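Local structure of AncCDT-1 (Synthetic construct, 5T0W) at residues L25-D30 / D51-L56; F83-S88 / N222-W227; D17-R22 / L60-E65. The protein binds free arginine between its two lobes, as a reconstructed ancestral amino acid-binding protein of the periplasmic solute-binding kind that preceded cyclohexadienyl dehydratase. All blocks are in the same frame, centred on the assembly; numbering follows the deposited sequence.

Contact 1: residues L25-D30 / D51-L56; sequences LRVGTD and DLAKAL. With ARG (arginine), chain E.
Leu-25 reaches from strand 24-29 toward helix 48-60, where its CD2 methyl lies 3.8 Å from Leu-56 CG. The two leucine side chains cross at about a right angle, and the same methyl also meets Leu-56 CD2. A chi1 of 179° sets Leu-25 CG beside its carbonyl carbon and helps direct CD2 at Leu-56. Two residues on, Val-27 faces the same way and sets its CG2 4.0 Å from Ala-53 CB. Val-27 CA and Ala-53 CA are 7.1 Å apart, a close approach consistent with the small alanine side chain; the axes of strand 25-29 and helix 51-56 run at 159°, nearly antiparallel. All four touching residues are buried and apolar. Where the strand ends, Asp-30 enters the arginine pocket: its backbone O and its OD1 each accept a weak hydrogen bond from the ligand guanidinium. Strand 24-29 is the middle strand of a parallel sheet, between 63-68 and 85-86, and helix 48-60 leads across to strand 63-68 in a beta-alpha-beta crossover. Phe-66 of that strand and Met-87 also touch Val-27 and Ala-53, and helix 218-233 packs on Leu-56 through Trp-227.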
# COMPACT_ATOMS: atom_id res chain seq x y z
N LEU A 25 8.70 14.65 -11.79
CA LEU A 25 8.76 13.88 -10.55
C LEU A 25 8.47 12.43 -10.86
O LEU A 25 7.44 12.13 -11.43
CB LEU A 25 7.74 14.38 -9.53
CG LEU A 25 7.75 13.58 -8.21
CD1 LEU A 25 9.04 13.78 -7.42
CD2 LEU A 25 6.53 13.93 -7.40
N ARG A 26 9.38 11.54 -10.52
CA ARG A 26 9.24 10.13 -10.83
C ARG A 26 8.75 9.40 -9.61
O ARG A 26 9.46 9.30 -8.61
CB ARG A 26 10.57 9.50 -11.30
CG ARG A 26 11.07 9.93 -12.67
CD ARG A 26 12.56 9.69 -12.78
NE ARG A 26 13.07 9.99 -14.12
CZ ARG A 26 14.37 10.05 -14.45
NH1 ARG A 26 15.32 9.82 -13.55
NH2 ARG A 26 14.73 10.34 -15.70
N VAL A 27 7.53 8.86 -9.70
CA VAL A 27 6.88 8.21 -8.58
C VAL A 27 6.80 6.71 -8.77
O VAL A 27 6.03 6.23 -9.60
CB VAL A 27 5.46 8.75 -8.37
CG1 VAL A 27 4.76 8.02 -7.24
CG2 VAL A 27 5.50 10.25 -8.11
N GLY A 28 7.56 5.99 -7.97
CA GLY A 28 7.48 4.53 -7.93
C GLY A 28 6.19 4.05 -7.31
O GLY A 28 5.86 4.42 -6.19
N THR A 29 5.43 3.26 -8.07
CA THR A 29 4.14 2.74 -7.58
C THR A 29 3.86 1.29 -8.13
O THR A 29 4.36 0.97 -9.20
CB THR A 29 3.03 3.84 -7.73
OG1 THR A 29 1.89 3.52 -6.94
CG2 THR A 29 2.61 4.04 -9.18
N ASP A 30 3.17 0.42 -7.37
CA ASP A 30 2.79 -0.94 -7.80
C ASP A 30 1.31 -0.82 -8.03
O ASP A 30 0.48 -0.91 -7.11
CB ASP A 30 3.09 -2.02 -6.76
CG ASP A 30 2.31 -3.31 -7.02
OD1 ASP A 30 1.08 -3.33 -6.79
OD2 ASP A 30 2.93 -4.30 -7.48
N ASP A 51 -3.43 10.80 -6.86
CA ASP A 51 -3.83 12.19 -6.65
C ASP A 51 -2.83 12.94 -5.79
O ASP A 51 -2.48 14.08 -6.06
CB ASP A 51 -5.21 12.27 -6.01
CG ASP A 51 -6.33 11.87 -6.97
OD1 ASP A 51 -6.04 11.54 -8.14
OD2 ASP A 51 -7.49 11.87 -6.53
N LEU A 52 -2.36 12.29 -4.74
CA LEU A 52 -1.35 12.88 -3.88
C LEU A 52 -0.09 13.15 -4.69
O LEU A 52 0.44 14.26 -4.63
CB LEU A 52 -1.08 11.98 -2.69
CG LEU A 52 -2.17 12.09 -1.59
CD1 LEU A 52 -2.02 11.14 -0.40
CD2 LEU A 52 -2.41 13.51 -1.10
N ALA A 53 0.39 12.14 -5.42
CA ALA A 53 1.54 12.32 -6.31
C ALA A 53 1.36 13.55 -7.20
O ALA A 53 2.27 14.37 -7.33
CB ALA A 53 1.76 11.09 -7.15
N LYS A 54 0.18 13.68 -7.79
CA LYS A 54 -0.12 14.84 -8.62
C LYS A 54 0.01 16.12 -7.85
O LYS A 54 0.57 17.09 -8.36
CB LYS A 54 -1.52 14.76 -9.18
CG LYS A 54 -1.64 13.71 -10.26
CD LYS A 54 -3.02 13.75 -10.88
CE LYS A 54 -3.06 12.77 -12.05
NZ LYS A 54 -4.47 12.47 -12.35
N ALA A 55 -0.53 16.14 -6.63
CA ALA A 55 -0.50 17.36 -5.81
C ALA A 55 0.94 17.75 -5.51
O ALA A 55 1.30 18.93 -5.57
CB ALA A 55 -1.29 17.16 -4.50
N LEU A 56 1.76 16.77 -5.14
CA LEU A 56 3.17 17.00 -4.86
C LEU A 56 3.91 17.56 -6.08
O LEU A 56 4.65 18.53 -5.99
CB LEU A 56 3.85 15.69 -4.40
CG LEU A 56 5.37 15.73 -4.25
CD1 LEU A 56 5.83 16.89 -3.40
CD2 LEU A 56 5.86 14.43 -3.63
N ARG E . 0.65 -1.57 3.37
CA ARG E . 1.29 -2.85 3.06
C ARG E . 2.76 -2.63 3.08
O ARG E . 3.49 -3.62 3.14
CB ARG E . 0.89 -3.35 1.71
CG ARG E . 1.39 -2.43 0.62
CD ARG E . 1.20 -3.05 -0.76
NE ARG E . 1.10 -1.99 -1.76
CZ ARG E . 1.05 -2.21 -3.06
NH1 ARG E . 0.92 -1.18 -3.91
NH2 ARG E . 1.11 -3.45 -3.52
OXT ARG E . 3.21 -1.47 3.01

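Contact 2: residues F83-S88 / N222-W227. With ARG (arginine), chain E.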
# COMPACT_ATOMS: atom_id res chain seq x y z
N PHE A 83 13.42 5.67 -9.39
CA PHE A 83 12.49 6.75 -9.27
C PHE A 83 12.86 7.52 -8.01
O PHE A 83 13.72 7.10 -7.25
CB PHE A 83 11.05 6.23 -9.20
CG PHE A 83 10.86 5.07 -8.27
CD1 PHE A 83 10.88 5.25 -6.91
CD2 PHE A 83 10.65 3.79 -8.77
CE1 PHE A 83 10.71 4.19 -6.05
CE2 PHE A 83 10.49 2.71 -7.92
CZ PHE A 83 10.52 2.91 -6.55
N ASP A 84 12.16 8.63 -7.76
CA ASP A 84 12.49 9.50 -6.62
C ASP A 84 11.78 9.21 -5.35
O ASP A 84 12.30 9.51 -4.29
CB ASP A 84 12.18 10.93 -6.98
CG ASP A 84 12.81 11.33 -8.26
OD1 ASP A 84 14.05 11.17 -8.36
OD2 ASP A 84 12.05 11.77 -9.16
N ILE A 85 10.58 8.64 -5.42
CA ILE A 85 9.74 8.53 -4.23
C ILE A 85 8.74 7.41 -4.37
O ILE A 85 8.16 7.21 -5.45
CB ILE A 85 9.01 9.87 -3.95
CG1 ILE A 85 8.16 9.82 -2.68
CG2 ILE A 85 8.10 10.26 -5.13
CD1 ILE A 85 7.84 11.18 -2.12
N VAL A 86 8.51 6.67 -3.28
CA VAL A 86 7.49 5.60 -3.27
C VAL A 86 6.15 6.16 -2.78
O VAL A 86 6.08 6.66 -1.68
CB VAL A 86 7.91 4.44 -2.37
CG1 VAL A 86 6.85 3.38 -2.33
CG2 VAL A 86 9.22 3.85 -2.84
N MET A 87 5.11 6.09 -3.59
CA MET A 87 3.77 6.45 -3.16
C MET A 87 2.83 5.30 -3.54
O MET A 87 2.37 5.20 -4.68
CB MET A 87 3.32 7.75 -3.81
CG MET A 87 4.35 8.88 -3.73
SD MET A 87 3.88 10.57 -4.17
CE MET A 87 2.56 11.10 -3.08
N SER A 88 2.71 4.34 -2.63
CA SER A 88 2.18 3.01 -2.98
C SER A 88 1.65 2.25 -1.78
O SER A 88 1.87 1.06 -1.64
CB SER A 88 3.23 2.17 -3.73
OG SER A 88 2.59 1.21 -4.55
N ASN A 222 12.11 17.13 3.84
CA ASN A 222 11.48 18.34 4.41
C ASN A 222 10.43 18.90 3.48
O ASN A 222 9.37 19.32 3.92
CB ASN A 222 12.54 19.39 4.70
CG ASN A 222 13.53 18.93 5.76
OD1 ASN A 222 13.27 17.99 6.52
ND2 ASN A 222 14.67 19.61 5.83
N TRP A 223 10.72 18.88 2.19
CA TRP A 223 9.80 19.41 1.20
C TRP A 223 8.50 18.61 1.21
O TRP A 223 7.41 19.16 1.38
CB TRP A 223 10.44 19.32 -0.18
CG TRP A 223 9.64 19.93 -1.19
CD1 TRP A 223 8.45 19.49 -1.69
CD2 TRP A 223 9.93 21.16 -1.87
NE1 TRP A 223 7.99 20.36 -2.65
CE2 TRP A 223 8.89 21.39 -2.77
CE3 TRP A 223 10.99 22.08 -1.80
CZ2 TRP A 223 8.85 22.50 -3.57
CZ3 TRP A 223 10.96 23.17 -2.61
CH2 TRP A 223 9.90 23.37 -3.49
N VAL A 224 8.64 17.29 1.11
CA VAL A 224 7.50 16.41 1.20
C VAL A 224 6.71 16.68 2.50
O VAL A 224 5.49 16.89 2.45
CB VAL A 224 7.92 14.92 1.14
CG1 VAL A 224 6.74 14.00 1.42
CG2 VAL A 224 8.50 14.60 -0.21
N ASN A 225 7.39 16.69 3.64
CA ASN A 225 6.69 16.91 4.88
C ASN A 225 6.01 18.27 4.90
O ASN A 225 4.89 18.39 5.36
CB ASN A 225 7.58 16.74 6.11
CG ASN A 225 7.85 15.28 6.42
OD1 ASN A 225 7.00 14.40 6.19
ND2 ASN A 225 9.05 15.00 6.88
N ASN A 226 6.68 19.30 4.40
CA ASN A 226 6.09 20.60 4.39
C ASN A 226 4.81 20.56 3.56
O ASN A 226 3.78 21.10 3.97
CB ASN A 226 7.07 21.65 3.82
CG ASN A 226 8.14 22.07 4.80
OD1 ASN A 226 7.97 21.95 6.02
ND2 ASN A 226 9.24 22.60 4.28
N TRP A 227 4.91 19.92 2.40
CA TRP A 227 3.84 19.87 1.41
C TRP A 227 2.62 19.18 2.00
O TRP A 227 1.50 19.61 1.82
CB TRP A 227 4.32 19.12 0.15
CG TRP A 227 3.24 18.47 -0.60
CD1 TRP A 227 2.32 19.08 -1.36
CD2 TRP A 227 2.95 17.08 -0.63
NE1 TRP A 227 1.45 18.15 -1.88
CE2 TRP A 227 1.80 16.92 -1.43
CE3 TRP A 227 3.52 15.96 -0.03
CZ2 TRP A 227 1.22 15.67 -1.67
CZ3 TRP A 227 2.94 14.70 -0.28
CH2 TRP A 227 1.80 14.57 -1.10
N ARG E . 0.65 -1.57 3.37
CA ARG E . 1.29 -2.85 3.06
C ARG E . 2.76 -2.63 3.08
O ARG E . 3.49 -3.62 3.14
CB ARG E . 0.89 -3.35 1.71
CG ARG E . 1.39 -2.43 0.62
CD ARG E . 1.20 -3.05 -0.76
NE ARG E . 1.10 -1.99 -1.76
CZ ARG E . 1.05 -2.21 -3.06
NH1 ARG E . 0.92 -1.18 -3.91
NH2 ARG E . 1.11 -3.45 -3.52
OXT ARG E . 3.21 -1.47 3.01
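Ser-88 lines the arginine pocket, and just before it in the chain Met-87 and Ile-85 meet Trp-227 and Val-224 of helix 218-233. Two atoms of Ser-88 accept hydrogen bonds from the ligand. Its backbone O accepts one of 3.1 Å from ligand NE and a weak one from NH1, and its OG lies 3.0 Å from ligand NH1, which donates to it. OG also receives the backbone N-H of Asp-30, so this one oxygen links the ligand to the backbone of Asp-30. Asp-181 OD2 and Gln-139 OE1 are further ligand partners.

Away from the pocket the chemistry turns apolar. Met-87 and Trp-227 extend from opposite directions until the methionine CE is 4.1 Å from CH2 of the indole; the bend at the end of the thioether chain (chi3 61°) carries this methyl to its place. Ile-85 crosses Val-224 obliquely, its CD1 4.0 Å from Val-224 CG2. Its CG1 is anti to the backbone N (chi1 -178°), and the extended chain helps span the 9.8 Å between the CA atoms of Ile-85 and Val-224. All four side chains are buried. Phe-211 of strand 207-213 adjoins Ile-85, Met-87 and Trp-227, and helix 48-60 packs on Met-87 through Ala-53 and on Trp-227 through Glu-59. Strand 85-86, meanwhile, pairs with strand 24-29 by backbone bonds to Gly-28.

Contact 3: residues D17-R22 / L60-E65; sequences DEIMKR and LGVKVE
Ile-19 and Leu-60 cross at about a right angle, the isoleucine coming from helix 15-22 and the leucine from the end of helix 48-60. Their closest atoms are the branch methyls Ile-19 CG2 and Leu-60 CD2, 4.1 Å apart. Ile-19 has CG2 anti to the backbone N and CG1 beside it (chi1 -71°), which leaves CG2 as the branch that meets Leu-60 and Val-62; it lies 4.3 Å from Val-62 CG2. The other methyl of Val-62, CG1, approaches the helix backbone at Met-20 CA, 4.5 Å away, where the methionine borders the contact near solvent. Between Leu-60 and Val-62 the chain turns at Gly-61 in a Schellman motif that ends helix 48-60; the positive phi of 66° suits a glycine. Leu-25 of strand 24-29 packs against Ile-19, Leu-60 and Val-62 alike, and Leu-220 of helix 218-233 touches Ile-19. At the end of helix 15-22, Arg-22 is tied by a salt bridge to Asp-84 and by NE to the backbone O of Thr-24, while Glu-65 stays too far away to pair with it. The contact is made between aliphatic carbons, mostly methyls. Its packing is therefore apolar and non-directional, and the directional polar ties lie beside it, in the Arg-22 salt bridge and in the backbone pairing of Lys-63 with Gly-23 and Leu-25.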
# COMPACT_ATOMS: atom_id res chain seq x y z
N ASP A 17 17.10 18.67 -6.29
CA ASP A 17 17.73 19.42 -7.36
C ASP A 17 17.53 18.64 -8.66
O ASP A 17 17.08 19.19 -9.67
CB ASP A 17 19.22 19.64 -7.07
CG ASP A 17 19.49 20.56 -5.86
OD1 ASP A 17 18.73 21.53 -5.60
OD2 ASP A 17 20.50 20.31 -5.15
N GLU A 18 17.84 17.35 -8.61
CA GLU A 18 17.68 16.46 -9.77
C GLU A 18 16.27 16.53 -10.34
O GLU A 18 16.09 16.65 -11.55
CB GLU A 18 18.05 15.01 -9.42
N ILE A 19 15.27 16.48 -9.44
CA ILE A 19 13.87 16.57 -9.85
C ILE A 19 13.60 17.87 -10.63
O ILE A 19 13.13 17.84 -11.78
CB ILE A 19 12.90 16.50 -8.66
CG1 ILE A 19 12.89 15.08 -8.09
CG2 ILE A 19 11.49 16.91 -9.06
CD1 ILE A 19 12.36 15.00 -6.67
N MET A 20 13.94 19.00 -10.03
CA MET A 20 13.62 20.29 -10.62
C MET A 20 14.37 20.58 -11.92
O MET A 20 13.80 21.19 -12.81
CB MET A 20 13.85 21.39 -9.60
CG MET A 20 12.95 21.22 -8.40
SD MET A 20 13.19 22.44 -7.12
CE MET A 20 14.97 22.49 -6.86
N LYS A 21 15.64 20.17 -12.00
CA LYS A 21 16.43 20.26 -13.25
C LYS A 21 15.78 19.46 -14.36
O LYS A 21 15.55 19.97 -15.45
CB LYS A 21 17.87 19.75 -13.05
CG LYS A 21 18.79 20.75 -12.38
CD LYS A 21 20.09 20.13 -11.86
CE LYS A 21 20.94 21.18 -11.13
NZ LYS A 21 22.42 21.15 -11.38
N ARG A 22 15.50 18.20 -14.06
CA ARG A 22 14.92 17.30 -15.05
C ARG A 22 13.50 17.70 -15.47
O ARG A 22 13.10 17.43 -16.60
CB ARG A 22 15.01 15.85 -14.54
CG ARG A 22 13.80 14.97 -14.79
CD ARG A 22 14.02 13.58 -14.23
NE ARG A 22 13.79 13.65 -12.79
CZ ARG A 22 14.40 12.93 -11.86
NH1 ARG A 22 15.35 12.07 -12.18
NH2 ARG A 22 14.06 13.10 -10.60
N LEU A 60 5.82 21.11 -6.55
CA LEU A 60 7.21 21.11 -7.03
C LEU A 60 7.40 21.92 -8.32
O LEU A 60 8.53 22.09 -8.78
CB LEU A 60 7.65 19.66 -7.31
CG LEU A 60 8.74 18.92 -6.52
CD1 LEU A 60 8.97 19.48 -5.15
CD2 LEU A 60 8.37 17.45 -6.42
N GLY A 61 6.31 22.35 -8.95
CA GLY A 61 6.38 22.97 -10.28
C GLY A 61 6.83 22.03 -11.41
O GLY A 61 7.47 22.47 -12.37
N VAL A 62 6.48 20.75 -11.33
CA VAL A 62 6.91 19.79 -12.35
C VAL A 62 5.81 18.81 -12.75
O VAL A 62 4.76 18.74 -12.11
CB VAL A 62 8.12 18.98 -11.87
CG1 VAL A 62 9.27 19.91 -11.51
CG2 VAL A 62 7.74 18.10 -10.67
N LYS A 63 6.07 18.08 -13.83
CA LYS A 63 5.19 17.03 -14.29
C LYS A 63 5.43 15.78 -13.48
O LYS A 63 6.46 15.60 -12.85
CB LYS A 63 5.42 16.75 -15.78
N VAL A 64 4.45 14.89 -13.54
CA VAL A 64 4.53 13.57 -12.89
C VAL A 64 4.75 12.44 -13.89
O VAL A 64 4.11 12.40 -14.93
CB VAL A 64 3.19 13.17 -12.27
CG1 VAL A 64 3.41 12.06 -11.28
CG2 VAL A 64 2.51 14.36 -11.63
N GLU A 65 5.61 11.51 -13.55
CA GLU A 65 5.73 10.28 -14.27
C GLU A 65 5.65 9.12 -13.28
O GLU A 65 6.35 9.12 -12.27
CB GLU A 65 7.06 10.25 -15.01
CG GLU A 65 7.37 8.93 -15.72
CD GLU A 65 8.77 8.93 -16.32
OE1 GLU A 65 9.37 10.04 -16.41
OE2 GLU A 65 9.26 7.84 -16.70

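Overall arrangement
The three contacts lie on the same side of the chain's centre and meet on one parallel sheet, ordered 63-68, 24-29, 85-86. Centres of contacts 1 and 2 are about 8 Å apart, those of contacts 1 and 3 about 11 Å, and those of contacts 2 and 3 about 12 Å. Along the chain, contact 1 is nested within the loop closed by contact 3, and contact 2 follows, bringing in the distant helix 218-233. Contacts 1 and 2 both reach the bound arginine through Asp-30 and Ser-88, the last residues of 25-30 and 83-88, whereas contact 3 closes the far end of the same lobe. Direct touches between the contacts link the N-terminal helix, through the sheet, to the arginine site.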